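PDB 3GZ5: MutT/nudix family protein from Shewanella oneidensis, which probably acts as an ADP-ribose-dependent transcriptional regulator of NAD metabolism, joining a Nudix domain to a DNA-binding winged helix. Local coordinates for residues Q158-S163 / E184-K189; T71-L76 / A81-Y86; D135-P140 / L148-R153; F174-L179 / D204-T209; V42-H47 / D99-S104. All coordinates share one frame; numbering follows the deposited sequence.

How the contacts relate
The five contacts illustrate how packing chemistry follows position in a fold. Contact 4 is buried, contacts 1 to 3 are partly buried, and contact 5 lies on the surface. None of the five has a hydrogen bond between its segments; the first four rest on carbon packing, and contact 5 sets two guanidinium groups near each other. Contacts 1 and 3 both use helix 145-162, and R153 of contact 3 reaches the carbonyl of L186 in contact 1. Contacts 1 and 4 share helix 176-187. Contacts 2, 3 and 5 lie in the Nudix domain and contact 4 in the winged helix; contact 1 joins the two parts. The centres of contacts 4 and 5 lie about 41 Å apart.

Contact 1 (Q158-S163 / E184-K189); sequences QKALYS and EVLLGK
No flat group enters the interface where A160 and L161 meet L187; the ring of Y162 sits on another side of its helix, with Q158 NE2 at its edge and in its plane, and packs on F234 of the second subunit. The methyl of A160 takes the centre; its CB lies 3.7 Å from L187 CD2 and 3.9 Å from L186 CB. This is a junction between domains: helix 145-162, which lies against the Nudix sheet, meets helix 176-187 of the winged helix. With CG anti to the carbonyl carbon (chi1 -60°), the fork of L187 lies against L161, CD2 3.9 Å from L161 CG and CD1 near L161 CD2. Cutting L187 back to an alanine would probably cost L161 its contacts and leave A160 resting on L186 alone across this contact, beside a gap. Just beyond, G188 with positive phi closes helix 176-187 in a Schellman motif, K189 N bonding to E184 O at 3.2 Å. Alongside, A160 O accepts from H183 ND1, and L186 O from R153 NH1.

Contact 2 (T71-L76 / A81-Y86); sequences TVLRKL and AVVPPY
Helix 68-80, which probably corresponds to the helix of the Nudix signature, is met by its own outgoing loop where L73 and L76 receive V83 and P84. A81, with positive phi, ends the helix and turns the chain back, and L73 and V83 become the closest backbone pair. L73 CD2 touches both V83 CG1 at 3.9 Å and P84 CD at 4.0 Å. One turn further on, L76 CD1 meets P84 CG at 3.7 Å, the leucine crossing the proline ring at about a right angle. Both leucines place CG anti to the carbonyl carbon (chi1 -66° for L73), which brings one methyl of each, CD2 of L73 and CD1 of L76, to the loop. Behind them, I87 of strand 86-95 touches both, and A27 and A111 touch L76. With no hydrogen bond joining the segments, the hold is by apolar fit, sheltered from water at L76 and P84 and more open at V83, with the proline ring offering a surface of fixed shape.

Contact 3 (D135-P140 / L148-R153); sequences DVLQMP and LIEQAR
The 2.8 Å backbone bond from R153 N to I149 O belongs to the turn of helix 145-162 that presents I149 to V136. In the Nudix fold, an alpha/beta/alpha sandwich, this long helix lies against the central sheet, and the short helix that includes V136 packs beside it. The contact itself is small and mostly hydrocarbon. V136 CG1, anti to the backbone N (chi1 161°), meets I149 CD1 at 3.8 Å, the two side chains crossing at about a right angle. Both residues also touch L41 of strand 36-43 and L141 of the intervening loop, so the pair forms part of a wider apolar patch under the helix. Nearer the surface, L137 approaches E150 in a looser way. There the leucine meets the aliphatic part of the glutamate, a glancing apolar approach in which the carboxylate makes no bond to the leucine's segment. A type I beta turn runs from V136 to M139, closed by M139 N donating to V136 O at 2.9 Å; this turn redirects the backbone away from the long helix soon after L137. On the far end of the helical segment, R153 touches L37 of strand 36-43. The outermost touch remains that of L137 CD2 on E150 CG, at 4.3 Å.

Contact 4 (F174-L179 / D204-T209); sequences FTLPEL and DLLIDT
L206, at the start of strand 206-213, directs its CB toward the helix that follows F174, and its CG, anti to the carbonyl carbon (chi1 -64°), splits the contact in two. From there CD1 reaches the two leucines of the helix, 3.8 Å from L176 CD1 and 4.2 Å from L179 CD2; L206 and L179 face each other tip to tip. The other branch, CD2, goes to the phenyl ring of F174. It lies 3.6 Å from F174 CZ and 4.0 Å from F174 CE2, coming in at the edge of the ring and close to its plane, not over a face. F174 CG takes the crowded position between backbone N and carbonyl carbon (chi1 54°), which turns the CZ edge of the ring to L206. This is the core of the winged-helix domain: strand 174-175 and helix 176-187 on one side, the wing strand on the other, with V200 of helix 193-203 touching both L176 and L206. Putting an alanine at L206 would probably strip F174, L176 and L179 of their shared partner and leave a gap between the strand and helix 176-187. Because one forked leucine serves three residues through carbon contacts alone, strand and helix are joined by close fit and not by directional bonds.

Contact 5 (V42-H47 / D99-S104); sequences VQRSNH and DARGWS
R44 and R101 bring like charges together, R44 NH1 standing 4.4 Å from R101 NH2 in an oblique approach. No hydrogen bond joins the two segments, and at such a distance the pair is likely to be mildly unfavourable unless nearby acidic groups or solvent offset it. Opposite charge is supplied from within the loop. D99 OD1 forms a salt bridge with R101 NH2 at 3.3 Å, and R101 NE adds a weak bond to the same oxygen; a bend at chi3 (-85°) brings the guanidinium back to the aspartate. R44 NH2 is farther off, 6.7 Å from D99 OD1, where the carboxylate may still temper its charge. The first segment is the end of strand 36-43 and the loop after it; the second joins the antiparallel strands 86-95 and 104-112 of the Nudix sheet. The contact is at the surface, its centre about 22 Å from the centre of the chain. The hydrogen bonds shape each loop separately. In an Asx turn, D99 OD2 accepts from R101 N at 2.7 Å, met nearly along its C-O axis, while S45 centres an inverse gamma turn in the other segment. Over the centre of the R44 guanidinium lies N46 O, 3.2 Å above the plane. Packing adds F143, which touches R44 and D99, and P48, which touches R101; W103 NE1 donates to D65 O of the second subunit.

Contact 1 (Q158-S163 / E184-K189)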
# COMPACT_ATOMS: atom_id res chain seq x y z
N GLN B 158 5.16 10.63 3.20
CA GLN B 158 6.02 9.50 3.57
C GLN B 158 7.10 9.22 2.52
O GLN B 158 8.23 8.86 2.87
CB GLN B 158 5.24 8.21 3.88
CG GLN B 158 4.20 8.32 4.98
CD GLN B 158 4.77 8.77 6.34
OE1 GLN B 158 4.54 9.91 6.78
NE2 GLN B 158 5.51 7.87 7.00
N LYS B 159 6.77 9.35 1.24
CA LYS B 159 7.78 9.21 0.21
C LYS B 159 8.91 10.25 0.37
O LYS B 159 10.07 9.93 0.15
CB LYS B 159 7.18 9.32 -1.20
CG LYS B 159 6.20 8.24 -1.56
CD LYS B 159 6.84 6.89 -1.67
CE LYS B 159 5.75 5.90 -1.93
NZ LYS B 159 6.30 4.57 -2.31
N ALA B 160 8.56 11.49 0.74
CA ALA B 160 9.55 12.56 0.98
C ALA B 160 10.48 12.22 2.16
O ALA B 160 11.60 12.67 2.22
CB ALA B 160 8.88 13.90 1.22
N LEU B 161 9.99 11.38 3.07
CA LEU B 161 10.73 10.99 4.27
C LEU B 161 11.67 9.81 4.06
O LEU B 161 12.73 9.71 4.72
CB LEU B 161 9.75 10.64 5.40
CG LEU B 161 9.20 11.75 6.32
CD1 LEU B 161 8.45 11.08 7.47
CD2 LEU B 161 10.30 12.67 6.90
N TYR B 162 11.29 8.92 3.15
CA TYR B 162 12.01 7.65 3.00
C TYR B 162 12.53 7.35 1.61
O TYR B 162 13.05 6.27 1.39
CB TYR B 162 11.15 6.47 3.47
CG TYR B 162 10.80 6.52 4.93
CD1 TYR B 162 11.74 6.18 5.91
CD2 TYR B 162 9.53 6.92 5.34
CE1 TYR B 162 11.41 6.24 7.27
CE2 TYR B 162 9.19 6.98 6.69
CZ TYR B 162 10.13 6.64 7.64
OH TYR B 162 9.77 6.70 8.96
N SER B 163 12.37 8.28 0.66
CA SER B 163 12.82 8.05 -0.72
C SER B 163 13.15 9.36 -1.45
O SER B 163 13.03 10.44 -0.87
CB SER B 163 11.76 7.26 -1.51
OG SER B 163 10.66 8.07 -1.89
N GLU B 184 10.70 19.64 0.76
CA GLU B 184 10.24 20.63 1.73
C GLU B 184 8.75 20.96 1.56
O GLU B 184 8.02 20.99 2.53
CB GLU B 184 11.10 21.91 1.68
CG GLU B 184 12.51 21.69 2.20
CD GLU B 184 13.44 22.88 1.98
OE1 GLU B 184 14.55 22.86 2.55
OE2 GLU B 184 13.09 23.83 1.26
N VAL B 185 8.30 21.16 0.32
CA VAL B 185 6.88 21.41 0.07
C VAL B 185 6.00 20.27 0.61
O VAL B 185 4.93 20.52 1.17
CB VAL B 185 6.58 21.64 -1.44
CG1 VAL B 185 5.07 21.82 -1.71
CG2 VAL B 185 7.34 22.85 -1.94
N LEU B 186 6.47 19.03 0.44
CA LEU B 186 5.70 17.84 0.83
C LEU B 186 5.66 17.65 2.33
O LEU B 186 4.67 17.19 2.87
CB LEU B 186 6.24 16.58 0.15
CG LEU B 186 5.92 16.49 -1.34
CD1 LEU B 186 6.71 15.36 -2.02
CD2 LEU B 186 4.42 16.32 -1.53
N LEU B 187 6.76 17.99 2.99
CA LEU B 187 6.84 17.85 4.44
C LEU B 187 6.29 19.10 5.13
O LEU B 187 6.05 19.10 6.34
CB LEU B 187 8.27 17.53 4.90
CG LEU B 187 8.90 16.24 4.35
CD1 LEU B 187 10.31 16.03 4.90
CD2 LEU B 187 8.04 15.05 4.65
N GLY B 188 6.06 20.15 4.34
CA GLY B 188 5.56 21.44 4.82
C GLY B 188 6.54 22.17 5.72
O GLY B 188 6.16 23.11 6.44
N LYS B 189 7.80 21.77 5.64
CA LYS B 189 8.80 22.08 6.65
C LYS B 189 10.15 22.28 5.97
O LYS B 189 10.58 21.40 5.23
CB LYS B 189 8.89 20.90 7.62
CG LYS B 189 9.58 21.17 8.93
CD LYS B 189 10.06 19.88 9.60
CE LYS B 189 8.95 18.84 9.72
NZ LYS B 189 9.33 17.69 10.59

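Contact 2 (T71-L76 / A81-Y86)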
# COMPACT_ATOMS: atom_id res chain seq x y z
N THR B 71 -4.41 -0.46 -17.44
CA THR B 71 -5.62 0.33 -17.35
C THR B 71 -5.35 1.79 -16.91
O THR B 71 -5.75 2.71 -17.60
CB THR B 71 -6.64 -0.34 -16.42
OG1 THR B 71 -6.91 -1.67 -16.92
CG2 THR B 71 -7.94 0.50 -16.38
N VAL B 72 -4.65 1.98 -15.80
CA VAL B 72 -4.40 3.33 -15.29
C VAL B 72 -3.45 4.17 -16.16
O VAL B 72 -3.59 5.38 -16.22
CB VAL B 72 -3.99 3.32 -13.77
CG1 VAL B 72 -2.55 2.82 -13.56
CG2 VAL B 72 -4.22 4.70 -13.13
N LEU B 73 -2.51 3.53 -16.85
CA LEU B 73 -1.58 4.24 -17.73
C LEU B 73 -2.27 4.71 -19.01
O LEU B 73 -1.98 5.82 -19.52
CB LEU B 73 -0.37 3.36 -18.08
CG LEU B 73 0.58 2.98 -16.94
CD1 LEU B 73 1.65 2.00 -17.41
CD2 LEU B 73 1.22 4.21 -16.31
N ARG B 74 -3.17 3.87 -19.52
CA ARG B 74 -4.05 4.25 -20.62
C ARG B 74 -4.93 5.42 -20.20
O ARG B 74 -4.97 6.40 -20.92
CB ARG B 74 -4.93 3.09 -21.11
CG ARG B 74 -5.90 3.53 -22.22
CD ARG B 74 -6.83 2.44 -22.72
NE ARG B 74 -7.47 1.65 -21.67
CZ ARG B 74 -8.65 1.92 -21.10
NH1 ARG B 74 -9.13 1.10 -20.19
NH2 ARG B 74 -9.32 3.02 -21.42
N LYS B 75 -5.60 5.35 -19.05
CA LYS B 75 -6.47 6.47 -18.64
C LYS B 75 -5.68 7.76 -18.49
O LYS B 75 -6.21 8.83 -18.75
CB LYS B 75 -7.25 6.21 -17.33
CG LYS B 75 -8.12 4.97 -17.26
CD LYS B 75 -9.13 4.80 -18.43
CE LYS B 75 -10.24 5.84 -18.47
NZ LYS B 75 -11.06 5.67 -19.72
N LEU B 76 -4.42 7.67 -18.05
CA LEU B 76 -3.59 8.87 -17.95
C LEU B 76 -3.14 9.41 -19.32
O LEU B 76 -3.15 10.62 -19.54
CB LEU B 76 -2.39 8.68 -17.00
CG LEU B 76 -2.79 8.60 -15.52
CD1 LEU B 76 -1.65 8.15 -14.61
CD2 LEU B 76 -3.42 9.90 -14.99
N ALA B 81 -1.38 12.43 -23.05
CA ALA B 81 -0.54 11.99 -24.17
C ALA B 81 0.86 11.47 -23.76
O ALA B 81 1.75 11.35 -24.59
CB ALA B 81 -0.42 13.09 -25.20
N VAL B 82 1.06 11.19 -22.48
CA VAL B 82 2.34 10.70 -21.95
C VAL B 82 2.07 9.62 -20.92
O VAL B 82 1.15 9.75 -20.10
CB VAL B 82 3.12 11.79 -21.14
CG1 VAL B 82 4.63 11.46 -21.06
CG2 VAL B 82 2.93 13.18 -21.67
N VAL B 83 2.90 8.58 -20.92
CA VAL B 83 2.96 7.65 -19.82
C VAL B 83 3.84 8.29 -18.71
O VAL B 83 4.99 8.64 -18.96
CB VAL B 83 3.50 6.27 -20.30
CG1 VAL B 83 3.62 5.29 -19.13
CG2 VAL B 83 2.59 5.70 -21.42
N PRO B 84 3.30 8.48 -17.50
CA PRO B 84 4.12 9.11 -16.43
C PRO B 84 5.31 8.23 -16.04
O PRO B 84 5.20 7.01 -16.14
CB PRO B 84 3.16 9.22 -15.24
CG PRO B 84 1.80 8.88 -15.77
CD PRO B 84 1.97 8.08 -17.03
N PRO B 85 6.44 8.83 -15.62
CA PRO B 85 7.58 7.96 -15.28
C PRO B 85 7.41 7.24 -13.93
O PRO B 85 8.13 6.28 -13.67
CB PRO B 85 8.77 8.93 -15.25
CG PRO B 85 8.17 10.26 -14.85
CD PRO B 85 6.78 10.26 -15.48
N TYR B 86 6.48 7.68 -13.09
CA TYR B 86 6.30 7.02 -11.79
C TYR B 86 4.82 6.79 -11.49
O TYR B 86 4.00 7.69 -11.61
CB TYR B 86 6.96 7.80 -10.63
CG TYR B 86 6.74 7.12 -9.28
CD1 TYR B 86 5.60 7.38 -8.52
CD2 TYR B 86 7.66 6.19 -8.79
CE1 TYR B 86 5.37 6.74 -7.29
CE2 TYR B 86 7.44 5.53 -7.55
CZ TYR B 86 6.29 5.82 -6.82
OH TYR B 86 6.04 5.18 -5.62

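Contact 3 (D135-P140 / L148-R153)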
# COMPACT_ATOMS: atom_id res chain seq x y z
N ASP B 135 -6.18 24.88 -4.01
CA ASP B 135 -7.47 25.08 -4.68
C ASP B 135 -8.36 23.84 -4.67
O ASP B 135 -9.56 23.93 -4.38
CB ASP B 135 -7.25 25.51 -6.13
CG ASP B 135 -6.68 26.91 -6.26
OD1 ASP B 135 -6.14 27.43 -5.25
OD2 ASP B 135 -6.76 27.47 -7.38
N VAL B 136 -7.77 22.69 -5.01
CA VAL B 136 -8.47 21.41 -5.06
C VAL B 136 -9.09 21.05 -3.70
O VAL B 136 -10.25 20.63 -3.63
CB VAL B 136 -7.52 20.29 -5.57
CG1 VAL B 136 -8.02 18.90 -5.20
CG2 VAL B 136 -7.33 20.42 -7.06
N LEU B 137 -8.33 21.24 -2.63
CA LEU B 137 -8.80 20.95 -1.28
C LEU B 137 -10.04 21.78 -0.85
O LEU B 137 -10.70 21.44 0.14
CB LEU B 137 -7.66 21.09 -0.26
CG LEU B 137 -6.40 20.24 -0.45
CD1 LEU B 137 -5.40 20.53 0.66
CD2 LEU B 137 -6.69 18.73 -0.52
N GLN B 138 -10.35 22.84 -1.59
CA GLN B 138 -11.57 23.63 -1.37
C GLN B 138 -12.63 23.49 -2.48
O GLN B 138 -13.54 24.31 -2.59
CB GLN B 138 -11.23 25.12 -1.14
CG GLN B 138 -10.96 25.47 0.33
CD GLN B 138 -9.60 24.99 0.82
OE1 GLN B 138 -8.56 25.33 0.24
NE2 GLN B 138 -9.60 24.21 1.90
N MET B 139 -12.50 22.45 -3.30
CA MET B 139 -13.43 22.21 -4.42
C MET B 139 -14.45 21.11 -4.10
O MET B 139 -14.21 20.28 -3.21
CB MET B 139 -12.67 21.88 -5.70
CG MET B 139 -12.36 23.06 -6.58
SD MET B 139 -11.02 22.71 -7.74
CE MET B 139 -11.89 22.20 -9.23
N PRO B 140 -15.60 21.12 -4.81
CA PRO B 140 -16.58 20.05 -4.68
C PRO B 140 -16.26 18.94 -5.68
O PRO B 140 -16.70 18.98 -6.84
CB PRO B 140 -17.91 20.74 -5.01
CG PRO B 140 -17.54 21.86 -5.95
CD PRO B 140 -16.06 22.17 -5.75
N LEU B 148 -9.50 10.57 -1.62
CA LEU B 148 -8.42 9.88 -2.35
C LEU B 148 -7.19 10.78 -2.57
O LEU B 148 -6.06 10.34 -2.41
CB LEU B 148 -8.94 9.31 -3.68
CG LEU B 148 -9.94 8.14 -3.66
CD1 LEU B 148 -10.42 7.84 -5.05
CD2 LEU B 148 -9.37 6.85 -2.99
N ILE B 149 -7.43 12.05 -2.92
CA ILE B 149 -6.36 13.07 -3.05
C ILE B 149 -5.61 13.29 -1.74
O ILE B 149 -4.37 13.24 -1.72
CB ILE B 149 -6.90 14.39 -3.70
CG1 ILE B 149 -7.29 14.09 -5.15
CG2 ILE B 149 -5.86 15.51 -3.70
CD1 ILE B 149 -8.18 15.11 -5.78
N GLU B 150 -6.35 13.47 -0.65
CA GLU B 150 -5.76 13.58 0.69
C GLU B 150 -4.91 12.37 1.11
O GLU B 150 -3.84 12.52 1.72
CB GLU B 150 -6.87 13.78 1.74
CG GLU B 150 -7.68 15.07 1.59
CD GLU B 150 -8.79 15.22 2.65
OE1 GLU B 150 -9.08 14.22 3.37
OE2 GLU B 150 -9.36 16.34 2.76
N GLN B 151 -5.40 11.17 0.80
CA GLN B 151 -4.63 9.96 1.04
C GLN B 151 -3.34 9.92 0.17
O GLN B 151 -2.26 9.61 0.67
CB GLN B 151 -5.51 8.73 0.81
CG GLN B 151 -5.00 7.49 1.53
CD GLN B 151 -6.03 6.36 1.59
OE1 GLN B 151 -7.25 6.58 1.50
NE2 GLN B 151 -5.53 5.14 1.77
N ALA B 152 -3.47 10.23 -1.12
CA ALA B 152 -2.31 10.29 -2.02
C ALA B 152 -1.28 11.31 -1.51
O ALA B 152 -0.09 11.02 -1.47
CB ALA B 152 -2.75 10.63 -3.44
N ARG B 153 -1.77 12.50 -1.13
CA ARG B 153 -0.92 13.58 -0.63
C ARG B 153 -0.15 13.20 0.64
O ARG B 153 1.01 13.59 0.82
CB ARG B 153 -1.76 14.86 -0.42
CG ARG B 153 -1.01 16.04 0.23
CD ARG B 153 0.13 16.58 -0.63
NE ARG B 153 0.79 17.72 0.03
CZ ARG B 153 1.68 17.61 1.01
NH1 ARG B 153 2.05 16.41 1.47
NH2 ARG B 153 2.22 18.71 1.52

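Contact 4 (F174-L179 / D204-T209)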
# COMPACT_ATOMS: atom_id res chain seq x y z
N PHE B 174 17.49 17.95 -13.15
CA PHE B 174 17.17 18.94 -12.12
C PHE B 174 18.37 19.19 -11.20
O PHE B 174 19.31 18.41 -11.17
CB PHE B 174 15.96 18.47 -11.28
CG PHE B 174 16.14 17.10 -10.68
CD1 PHE B 174 15.51 16.00 -11.24
CD2 PHE B 174 16.97 16.91 -9.58
CE1 PHE B 174 15.67 14.75 -10.70
CE2 PHE B 174 17.15 15.66 -9.03
CZ PHE B 174 16.49 14.57 -9.59
N THR B 175 18.31 20.27 -10.43
CA THR B 175 19.36 20.55 -9.45
C THR B 175 18.96 19.99 -8.11
O THR B 175 17.81 19.68 -7.87
CB THR B 175 19.65 22.05 -9.31
OG1 THR B 175 18.48 22.72 -8.84
CG2 THR B 175 20.10 22.64 -10.65
N LEU B 176 19.94 19.85 -7.25
CA LEU B 176 19.70 19.30 -5.94
C LEU B 176 18.90 20.24 -5.02
O LEU B 176 18.12 19.77 -4.21
CB LEU B 176 21.02 18.87 -5.34
CG LEU B 176 20.84 17.64 -4.47
CD1 LEU B 176 21.78 16.55 -4.90
CD2 LEU B 176 21.07 18.06 -3.03
N PRO B 177 19.11 21.58 -5.12
CA PRO B 177 18.18 22.53 -4.52
C PRO B 177 16.72 22.42 -4.98
O PRO B 177 15.82 22.64 -4.16
CB PRO B 177 18.76 23.89 -4.93
CG PRO B 177 20.22 23.63 -5.06
CD PRO B 177 20.29 22.27 -5.68
N GLU B 178 16.47 22.14 -6.26
CA GLU B 178 15.12 21.84 -6.75
C GLU B 178 14.51 20.63 -6.02
O GLU B 178 13.35 20.67 -5.59
CB GLU B 178 15.13 21.53 -8.24
CG GLU B 178 15.40 22.71 -9.15
CD GLU B 178 15.43 22.29 -10.62
OE1 GLU B 178 16.01 23.02 -11.45
OE2 GLU B 178 14.87 21.21 -10.94
N LEU B 179 15.30 19.57 -5.92
CA LEU B 179 14.86 18.33 -5.32
C LEU B 179 14.56 18.54 -3.85
O LEU B 179 13.54 18.10 -3.34
CB LEU B 179 15.95 17.27 -5.49
CG LEU B 179 15.62 15.89 -4.93
CD1 LEU B 179 14.38 15.27 -5.62
CD2 LEU B 179 16.84 14.95 -4.98
N ASP B 204 23.04 7.08 -3.70
CA ASP B 204 23.69 6.79 -4.95
C ASP B 204 22.64 6.56 -6.05
O ASP B 204 22.70 5.58 -6.81
CB ASP B 204 24.54 5.54 -4.74
CG ASP B 204 25.52 5.33 -5.83
OD1 ASP B 204 26.15 6.33 -6.24
OD2 ASP B 204 25.62 4.18 -6.29
N LEU B 205 21.69 7.49 -6.11
CA LEU B 205 20.47 7.38 -6.93
C LEU B 205 20.38 8.39 -8.04
O LEU B 205 19.52 8.29 -8.93
CB LEU B 205 19.23 7.54 -6.04
CG LEU B 205 18.91 6.36 -5.12
CD1 LEU B 205 17.83 6.77 -4.12
CD2 LEU B 205 18.46 5.14 -5.96
N LEU B 206 21.23 9.41 -7.97
CA LEU B 206 21.22 10.45 -8.97
C LEU B 206 22.43 10.27 -9.90
O LEU B 206 23.52 9.86 -9.45
CB LEU B 206 21.26 11.83 -8.31
CG LEU B 206 20.07 12.25 -7.44
CD1 LEU B 206 20.27 13.69 -6.95
CD2 LEU B 206 18.80 12.14 -8.26
N ILE B 207 22.22 10.55 -11.18
CA ILE B 207 23.33 10.60 -12.12
C ILE B 207 23.67 12.07 -12.26
O ILE B 207 22.81 12.86 -12.62
CB ILE B 207 22.96 10.00 -13.52
CG1 ILE B 207 22.79 8.48 -13.41
CG2 ILE B 207 24.03 10.37 -14.57
CD1 ILE B 207 21.66 7.89 -14.23
N ASP B 208 24.91 12.42 -11.94
CA ASP B 208 25.44 13.75 -12.23
C ASP B 208 25.67 13.81 -13.73
O ASP B 208 26.40 12.99 -14.27
CB ASP B 208 26.76 13.99 -11.47
CG ASP B 208 27.20 15.45 -11.45
OD1 ASP B 208 26.71 16.29 -12.26
OD2 ASP B 208 28.06 15.75 -10.60
N THR B 209 25.04 14.78 -14.37
CA THR B 209 25.17 14.97 -15.80
C THR B 209 26.53 15.60 -16.14
O THR B 209 27.05 15.44 -17.25
CB THR B 209 23.98 15.83 -16.34
OG1 THR B 209 22.74 15.09 -16.22
CG2 THR B 209 24.17 16.13 -17.79

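Contact 5 (V42-H47 / D99-S104)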
# COMPACT_ATOMS: atom_id res chain seq x y z
N VAL B 42 -10.09 16.20 -14.16
CA VAL B 42 -10.87 15.95 -15.36
C VAL B 42 -12.30 16.30 -15.02
O VAL B 42 -12.80 15.91 -13.96
CB VAL B 42 -10.78 14.45 -15.82
CG1 VAL B 42 -11.67 14.16 -17.04
CG2 VAL B 42 -9.34 14.07 -16.11
N GLN B 43 -12.93 17.08 -15.89
CA GLN B 43 -14.31 17.48 -15.64
C GLN B 43 -15.26 16.40 -16.14
O GLN B 43 -15.12 15.92 -17.27
CB GLN B 43 -14.62 18.82 -16.30
CG GLN B 43 -15.63 19.61 -15.51
CD GLN B 43 -16.18 20.82 -16.24
OE1 GLN B 43 -15.86 21.08 -17.42
NE2 GLN B 43 -17.02 21.57 -15.54
N ARG B 44 -16.22 16.04 -15.28
CA ARG B 44 -17.17 14.97 -15.59
C ARG B 44 -18.25 15.39 -16.59
O ARG B 44 -19.20 16.12 -16.25
CB ARG B 44 -17.83 14.44 -14.31
CG ARG B 44 -16.93 13.62 -13.42
CD ARG B 44 -17.75 12.62 -12.65
NE ARG B 44 -18.22 11.55 -13.53
CZ ARG B 44 -19.26 10.77 -13.27
NH1 ARG B 44 -19.62 9.82 -14.13
NH2 ARG B 44 -19.96 10.94 -12.16
N SER B 45 -18.08 14.94 -17.84
CA SER B 45 -19.06 15.12 -18.91
C SER B 45 -20.08 13.97 -18.89
O SER B 45 -20.36 13.37 -19.94
CB SER B 45 -18.35 15.11 -20.25
OG SER B 45 -17.73 13.85 -20.49
N ASN B 46 -20.64 13.68 -17.71
CA ASN B 46 -21.32 12.41 -17.48
C ASN B 46 -21.96 12.34 -16.10
O ASN B 46 -21.29 12.55 -15.08
CB ASN B 46 -20.30 11.28 -17.61
CG ASN B 46 -20.80 10.12 -18.44
OD1 ASN B 46 -21.61 10.30 -19.36
ND2 ASN B 46 -20.32 8.93 -18.14
N HIS B 47 -23.26 12.05 -16.08
CA HIS B 47 -24.05 11.86 -14.85
C HIS B 47 -23.56 10.54 -14.20
O HIS B 47 -23.15 9.62 -14.93
CB HIS B 47 -25.53 11.73 -15.27
CG HIS B 47 -26.50 12.58 -14.49
ND1 HIS B 47 -27.21 13.62 -15.06
CD2 HIS B 47 -26.94 12.49 -13.21
CE1 HIS B 47 -28.03 14.15 -14.16
NE2 HIS B 47 -27.88 13.48 -13.03
N ASP B 99 -21.06 5.68 -3.94
CA ASP B 99 -21.60 5.89 -5.27
C ASP B 99 -23.09 5.56 -5.30
O ASP B 99 -23.54 4.52 -4.80
CB ASP B 99 -20.81 5.11 -6.32
CG ASP B 99 -21.32 5.33 -7.73
OD1 ASP B 99 -20.51 5.22 -8.68
OD2 ASP B 99 -22.53 5.60 -7.90
N ALA B 100 -23.84 6.50 -5.87
CA ALA B 100 -25.30 6.48 -5.84
C ALA B 100 -25.86 5.41 -6.75
O ALA B 100 -26.93 4.87 -6.48
CB ALA B 100 -25.85 7.86 -6.21
N ARG B 101 -25.14 5.11 -7.83
CA ARG B 101 -25.54 4.07 -8.77
C ARG B 101 -25.49 2.64 -8.25
O ARG B 101 -26.20 1.77 -8.76
CB ARG B 101 -24.69 4.13 -10.02
CG ARG B 101 -24.71 5.44 -10.71
CD ARG B 101 -23.77 5.38 -11.85
NE ARG B 101 -22.41 5.69 -11.44
CZ ARG B 101 -21.40 5.82 -12.29
NH1 ARG B 101 -21.61 5.65 -13.59
NH2 ARG B 101 -20.18 6.11 -11.85
N GLY B 102 -24.63 2.38 -7.26
CA GLY B 102 -24.52 1.01 -6.71
C GLY B 102 -23.31 0.80 -5.81
O GLY B 102 -22.55 1.72 -5.55
N TRP B 103 -23.18 -0.42 -5.30
CA TRP B 103 -21.92 -0.86 -4.71
C TRP B 103 -20.87 -0.54 -5.78
O TRP B 103 -21.07 -0.88 -6.94
CB TRP B 103 -21.98 -2.36 -4.51
CG TRP B 103 -21.53 -2.84 -3.17
CD1 TRP B 103 -22.33 -3.19 -2.13
CD2 TRP B 103 -20.18 -3.04 -2.72
NE1 TRP B 103 -21.58 -3.60 -1.06
CE2 TRP B 103 -20.25 -3.52 -1.39
CE3 TRP B 103 -18.92 -2.86 -3.31
CZ2 TRP B 103 -19.11 -3.83 -0.64
CZ3 TRP B 103 -17.78 -3.15 -2.55
CH2 TRP B 103 -17.89 -3.63 -1.23
N SER B 104 -19.78 0.13 -5.40
CA SER B 104 -18.69 0.37 -6.36
C SER B 104 -17.32 0.23 -5.72
O SER B 104 -17.14 0.51 -4.52
CB SER B 104 -18.81 1.75 -6.99
OG SER B 104 -18.43 2.71 -6.04